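PDB 5J78: acetaldehyde dehydrogenase (Acetylating) from Geobacillus thermoglucosidasius, which catalyses the interconversion of acetaldehyde and acetyl-CoA, the acetylating aldehyde dehydrogenase reaction, with NAD+ as the probable cofactor. Local coordinates for residues E305-K308 with V309-I312; S318-A321 with K322-G325; K48-E51 with K52-Q55. All coordinates share one frame; numbering follows the deposited sequence.

Contact 1 of 3, residues E305-K308 with V309-I312; sequences EKQK and VASI
With OG beside its own backbone N and anti to the carbonyl carbon (chi1 -52°), Ser311 turns its hydroxyl back along the helix onto Gln307, where OG lies 2.6 Å from Gln307 O and donates to it. The hydroxyl comes in tilted modestly from the carbonyl plane. The same oxygen takes a weak bond from Ser311 N, which also leans weakly on Lys308 O, 3.3 Å away. The short side-chain bond thus supplements the main-chain pairing at Ser311, which is weak and divided. Just before it, the i to i+4 bonds are regular. Val309 N reaches Glu305 O at 2.9 Å with an N-H...O angle of 169°, and Ala310 N meets Lys306 O at 2.7 Å. Val309 has CG1 anti to its backbone N (chi1 172°), which sets the other branch, CG2, alongside the helix 3.4 Å from Glu305 O. The methyl of Ala310 lies 3.3 Å from Lys306 O. The polar ends of Glu305 and Lys306 turn to earlier residues: Glu305 to Tyr299 and the backbone N of Asn302, Lys306 in a salt bridge to Glu303. Helix 303-313 follows strand 298-300, an outermost strand of the seven-stranded parallel sheet within this chain; Val309 packs on Leu301, Phe359 and Ala335, while Ile312 joins it against helix 328-335.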
loop_
_atom_site.group_PDB
_atom_site.type_symbol
_atom_site.label_atom_id
_atom_site.label_comp_id
_atom_site.label_asym_id
_atom_site.label_seq_id
_atom_site.Cartn_x
_atom_site.Cartn_y
_atom_site.Cartn_z
ATOM N N GLU A 305 20.356 42.564 -6.061
ATOM C CA GLU A 305 20.846 41.364 -6.736
ATOM C C GLU A 305 20.516 40.095 -5.937
ATOM O O GLU A 305 20.109 39.086 -6.513
ATOM C CB GLU A 305 22.356 41.451 -6.963
ATOM C CG GLU A 305 22.771 42.456 -8.024
ATOM C CD GLU A 305 24.277 42.706 -8.048
ATOM O OE1 GLU A 305 24.904 42.689 -6.966
ATOM O OE2 GLU A 305 24.839 42.917 -9.149
ATOM N N LYS A 306 20.697 40.145 -4.619
ATOM C CA LYS A 306 20.381 38.995 -3.762
ATOM C C LYS A 306 18.953 38.522 -4.005
ATOM O O LYS A 306 18.685 37.330 -4.224
ATOM C CB LYS A 306 20.548 39.348 -2.279
ATOM C CG LYS A 306 21.893 39.002 -1.675
ATOM C CD LYS A 306 21.998 39.500 -0.217
ATOM C CE LYS A 306 23.069 40.588 -0.071
ATOM N NZ LYS A 306 23.235 41.094 1.325
ATOM N N GLN A 307 18.033 39.474 -3.982
ATOM C CA GLN A 307 16.626 39.145 -4.070
ATOM C C GLN A 307 16.291 38.585 -5.441
ATOM O O GLN A 307 15.492 37.659 -5.550
ATOM C CB GLN A 307 15.775 40.374 -3.737
ATOM C CG GLN A 307 15.936 40.859 -2.274
ATOM C CD GLN A 307 16.103 39.713 -1.241
ATOM O OE1 GLN A 307 15.353 38.733 -1.246
ATOM N NE2 GLN A 307 17.094 39.848 -0.355
ATOM N N LYS A 308 16.930 39.097 -6.486
ATOM C CA LYS A 308 16.712 38.532 -7.814
ATOM C C LYS A 308 17.234 37.098 -7.891
ATOM O O LYS A 308 16.552 36.213 -8.416
ATOM C CB LYS A 308 17.375 39.395 -8.887
ATOM C CG LYS A 308 16.588 40.672 -9.193
ATOM C CD LYS A 308 17.270 41.535 -10.254
ATOM C CE LYS A 308 16.516 42.833 -10.486
ATOM N NZ LYS A 308 15.288 42.631 -11.310
ATOM N N VAL A 309 18.438 36.862 -7.376
ATOM C CA VAL A 309 18.998 35.516 -7.412
ATOM C C VAL A 309 18.137 34.573 -6.536
ATOM O O VAL A 309 17.828 33.457 -6.950
ATOM C CB VAL A 309 20.470 35.507 -6.957
ATOM C CG1 VAL A 309 21.006 34.054 -6.813
ATOM C CG2 VAL A 309 21.316 36.266 -7.946
ATOM N N ALA A 310 17.713 35.045 -5.362
ATOM C CA ALA A 310 16.983 34.205 -4.416
ATOM C C ALA A 310 15.708 33.688 -5.020
ATOM O O ALA A 310 15.204 32.641 -4.616
ATOM C CB ALA A 310 16.673 34.951 -3.142
ATOM N N SER A 311 15.196 34.418 -5.999
ATOM C CA SER A 311 13.918 34.093 -6.617
ATOM C C SER A 311 13.993 32.876 -7.512
ATOM O O SER A 311 12.978 32.229 -7.775
ATOM C CB SER A 311 13.420 35.290 -7.428
ATOM O OG SER A 311 13.432 36.448 -6.623
ATOM N N ILE A 312 15.193 32.577 -8.001
ATOM C CA ILE A 312 15.372 31.431 -8.878
ATOM C C ILE A 312 16.150 30.293 -8.216
ATOM O O ILE A 312 16.415 29.281 -8.858
ATOM C CB ILE A 312 16.084 31.846 -10.186
ATOM C CG1 ILE A 312 17.506 32.343 -9.920
ATOM C CG2 ILE A 312 15.276 32.925 -10.899
ATOM C CD1 ILE A 312 18.405 32.224 -11.123
#

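Contact 2 of 3, residues S318-A321 with K322-G325; sequences SLNA and KIVG
Lys322, Ala321 and Asn320 form the heart of this tight turn, in which the Asn320 side chain folds forward over the backbone. With CG anti to the backbone N (chi1 -180°), the amide reaches forward and OD1 accepts Lys322 N at 3.1 Å. The N-H points well at the oxygen, at 162°, but the donor sits above the plane of the amide. OD1 also lies 3.5 Å from Lys322 CB, where the lysine begins an extended chain that leads away from the turn. At the other end of the amide, ND2 bonds to Ile312 O, and the bonds at OD1 and ND2 together restrain the amide's rotation and support the assignment of its oxygen. The main-chain oxygen of Asn320 accepts Ile323 N at 3.2 Å. Next along, Ala321 O takes Val324 N at 3.2 Å; a water lies within hydrogen-bonding distance of both Ala321 O and Val324 O, though it has too few protons for every acceptor near it. Apolar contact is lighter: Leu319 CD2 meets Val324 CG2 at 4.0 Å, the two side chains crossing at about a right angle. Asn320 OD1 accepting the N-H two residues ahead makes an Asx turn, here overlapping two successive i to i+3 turns as the chain leaves the antiparallel hairpin of strands 314-315 and 318-319.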
loop_
_atom_site.group_PDB
_atom_site.type_symbol
_atom_site.label_atom_id
_atom_site.label_comp_id
_atom_site.label_asym_id
_atom_site.label_seq_id
_atom_site.Cartn_x
_atom_site.Cartn_y
_atom_site.Cartn_z
ATOM N N SER A 318 11.470 23.937 -2.998
ATOM C CA SER A 318 12.608 23.054 -3.235
ATOM C C SER A 318 13.605 23.676 -4.210
ATOM O O SER A 318 13.249 24.542 -5.006
ATOM C CB SER A 318 12.131 21.707 -3.776
ATOM O OG SER A 318 11.493 21.876 -5.030
ATOM N N LEU A 319 14.851 23.214 -4.141
ATOM C CA LEU A 319 15.906 23.679 -5.028
ATOM C C LEU A 319 15.483 23.591 -6.494
ATOM O O LEU A 319 14.923 22.596 -6.932
ATOM C CB LEU A 319 17.186 22.874 -4.791
ATOM C CG LEU A 319 18.406 23.285 -5.628
ATOM C CD1 LEU A 319 18.886 24.715 -5.281
ATOM C CD2 LEU A 319 19.518 22.256 -5.432
ATOM N N ASN A 320 15.729 24.674 -7.220
ATOM C CA ASN A 320 15.448 24.778 -8.653
ATOM C C ASN A 320 16.492 24.030 -9.480
ATOM O O ASN A 320 17.654 24.420 -9.517
ATOM C CB ASN A 320 15.404 26.267 -9.042
ATOM C CG ASN A 320 15.104 26.503 -10.523
ATOM O OD1 ASN A 320 14.764 25.588 -11.274
ATOM N ND2 ASN A 320 15.216 27.762 -10.938
ATOM N N ALA A 321 16.078 22.953 -10.141
ATOM C CA ALA A 321 17.001 22.122 -10.912
ATOM C C ALA A 321 17.688 22.893 -12.043
ATOM O O ALA A 321 18.759 22.494 -12.510
ATOM C CB ALA A 321 16.265 20.904 -11.489
ATOM N N LYS A 322 17.087 23.997 -12.483
ATOM C CA LYS A 322 17.637 24.728 -13.621
ATOM C C LYS A 322 18.907 25.496 -13.280
ATOM O O LYS A 322 19.634 25.871 -14.187
ATOM C CB LYS A 322 16.582 25.674 -14.208
ATOM C CG LYS A 322 15.612 24.945 -15.120
ATOM C CD LYS A 322 14.313 25.704 -15.304
ATOM C CE LYS A 322 13.328 24.869 -16.110
ATOM N NZ LYS A 322 12.273 25.697 -16.768
ATOM N N ILE A 323 19.204 25.717 -11.999
ATOM C CA ILE A 323 20.490 26.335 -11.656
ATOM C C ILE A 323 21.554 25.328 -11.243
ATOM O O ILE A 323 22.712 25.692 -11.100
ATOM C CB ILE A 323 20.365 27.397 -10.514
ATOM C CG1 ILE A 323 20.038 26.753 -9.156
ATOM C CG2 ILE A 323 19.339 28.454 -10.883
ATOM C CD1 ILE A 323 20.349 27.661 -7.980
ATOM N N VAL A 324 21.172 24.077 -11.017
ATOM C CA VAL A 324 22.153 23.064 -10.616
ATOM C C VAL A 324 23.269 22.934 -11.635
ATOM O O VAL A 324 23.012 22.694 -12.807
ATOM C CB VAL A 324 21.498 21.674 -10.440
ATOM C CG1 VAL A 324 22.564 20.606 -10.177
ATOM C CG2 VAL A 324 20.474 21.721 -9.317
ATOM N N GLY A 325 24.510 23.084 -11.183
ATOM C CA GLY A 325 25.656 22.861 -12.044
ATOM C C GLY A 325 25.844 23.919 -13.128
ATOM O O GLY A 325 26.515 23.671 -14.132
HETATM O O HOH W 1 20.846 22.939 -14.480
#

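Contact 3 of 3, residues K48-E51 with K52-Q55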
loop_
_atom_site.group_PDB
_atom_site.type_symbol
_atom_site.label_atom_id
_atom_site.label_comp_id
_atom_site.label_asym_id
_atom_site.label_seq_id
_atom_site.Cartn_x
_atom_site.Cartn_y
_atom_site.Cartn_z
ATOM N N LYS A 48 28.125 -16.096 -10.466
ATOM C CA LYS A 48 28.538 -17.448 -10.105
ATOM C C LYS A 48 29.870 -17.792 -10.765
ATOM O O LYS A 48 30.734 -18.419 -10.156
ATOM C CB LYS A 48 27.469 -18.468 -10.503
ATOM C CG LYS A 48 26.827 -19.171 -9.326
ATOM C CD LYS A 48 25.390 -18.759 -9.139
ATOM C CE LYS A 48 24.966 -18.889 -7.675
ATOM N NZ LYS A 48 23.733 -18.098 -7.391
ATOM N N ILE A 49 30.026 -17.379 -12.018
ATOM C CA ILE A 49 31.270 -17.601 -12.726
ATOM C C ILE A 49 32.353 -16.740 -12.104
ATOM O O ILE A 49 33.474 -17.188 -11.883
ATOM C CB ILE A 49 31.138 -17.277 -14.225
ATOM C CG1 ILE A 49 30.120 -18.219 -14.868
ATOM C CG2 ILE A 49 32.498 -17.373 -14.932
ATOM C CD1 ILE A 49 29.734 -17.844 -16.289
ATOM N N LEU A 50 32.030 -15.487 -11.815
ATOM C CA LEU A 50 33.044 -14.609 -11.283
ATOM C C LEU A 50 33.559 -15.153 -9.946
ATOM O O LEU A 50 34.760 -15.120 -9.671
ATOM C CB LEU A 50 32.507 -13.186 -11.105
ATOM C CG LEU A 50 33.597 -12.161 -10.769
ATOM C CD1 LEU A 50 34.489 -11.884 -11.979
ATOM C CD2 LEU A 50 33.019 -10.841 -10.249
ATOM N N GLU A 51 32.645 -15.653 -9.128
ATOM C CA GLU A 51 32.968 -16.044 -7.761
ATOM C C GLU A 51 33.980 -17.193 -7.711
ATOM O O GLU A 51 34.663 -17.381 -6.703
ATOM C CB GLU A 51 31.700 -16.466 -6.998
ATOM C CG GLU A 51 32.009 -16.788 -5.521
ATOM C CD GLU A 51 30.789 -16.844 -4.593
ATOM O OE1 GLU A 51 29.691 -16.361 -4.961
ATOM O OE2 GLU A 51 30.941 -17.374 -3.463
ATOM N N LYS A 52 34.061 -17.965 -8.789
ATOM C CA LYS A 52 35.012 -19.080 -8.861
ATOM C C LYS A 52 36.455 -18.662 -9.159
ATOM O O LYS A 52 37.369 -19.471 -9.017
ATOM C CB LYS A 52 34.533 -20.087 -9.913
ATOM C CG LYS A 52 33.216 -20.764 -9.502
ATOM C CD LYS A 52 32.676 -21.768 -10.510
ATOM C CE LYS A 52 31.423 -22.446 -9.933
ATOM N NZ LYS A 52 30.724 -23.301 -10.931
ATOM N N MET A 53 36.679 -17.409 -9.547
ATOM C CA MET A 53 38.026 -16.980 -9.951
ATOM C C MET A 53 38.998 -16.734 -8.795
ATOM O O MET A 53 38.592 -16.488 -7.660
ATOM C CB MET A 53 37.936 -15.705 -10.793
ATOM C CG MET A 53 37.138 -15.875 -12.049
ATOM S SD MET A 53 37.142 -14.359 -13.039
ATOM C CE MET A 53 36.182 -14.899 -14.434
ATOM N N THR A 54 40.292 -16.798 -9.100
ATOM C CA THR A 54 41.340 -16.415 -8.150
ATOM C C THR A 54 41.437 -14.907 -7.942
ATOM O O THR A 54 40.962 -14.112 -8.763
ATOM C CB THR A 54 42.730 -16.876 -8.620
ATOM O OG1 THR A 54 43.058 -16.184 -9.824
ATOM C CG2 THR A 54 42.777 -18.397 -8.870
ATOM N N GLN A 55 42.093 -14.524 -6.849
ATOM C CA GLN A 55 42.333 -13.136 -6.534
ATOM C C GLN A 55 43.014 -12.441 -7.715
ATOM O O GLN A 55 42.636 -11.340 -8.109
ATOM C CB GLN A 55 43.187 -13.028 -5.274
ATOM C CG GLN A 55 43.363 -11.603 -4.752
ATOM C CD GLN A 55 42.059 -11.011 -4.245
ATOM O OE1 GLN A 55 41.632 -11.291 -3.127
ATOM N NE2 GLN A 55 41.427 -10.178 -5.064
HETATM O O HOH W 2 36.615 -14.697 -7.187
HETATM O O HOH W 3 37.504 -18.592 -5.817
#
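Met53 and Leu50 make the close side of this contact. Met53 CG is anti to the carbonyl carbon (chi1 -60°), and from there the extended side chain lies back against Leu50 and Ile49, bringing SD within 3.8 Å of Leu50 CD1; the Leu50 and Met53 side chains cross at about a right angle. Both also pack on Ile61 of helix 55-84. The backbone draws in with them, Met53 N donating to Leu50 O at 3.0 Å in a nearly straight bond (166°). A hydrogen bond from Lys52 N to Ile49 O, 3.2 Å, precedes it, giving two successive i to i+3 bonds. Ile49 adds a looser touch, its CG2 4.5 Å from Met53 CE. The solvent side is quite different. Lys52 is exposed and extended: its CG passes 3.5 Å from Lys48 O, and the rest of the chain leads outward. Two waters lie over the turn, one within bonding distance of Leu50 O and Met53 O, the other of Glu51 O and Met53 O, each with too few protons for all the acceptors around it. Glu51 sends its carboxylate elsewhere, to Gln47 and, weakly, to Gln129. The whole is a short helix-to-helix connection, in which Thr54 serves as the N-cap of helix 55-84.

How the contacts relate
Contacts 1 and 2 are neighbours, their centres about 13 Å apart. They touch directly: the asparagine amide of contact 2 reaches the helix of contact 1 and Ile323 packs beside it, so helix 303-313 and the turn after the hairpin lie side by side, both partly buried. Contact 3 is a surface contact on the opposite side of the chain's centre, about 44 Å from contact 2 and 56 Å from contact 1, centre to centre, between the first two helices. Their chemistry differs accordingly: a serine hydroxyl reinforces the helix in contact 1, a side-chain amide organises the turn in contact 2, and contact 3 relies on i to i+3 backbone bonds and a methionine packed on leucine, with waters on its open side.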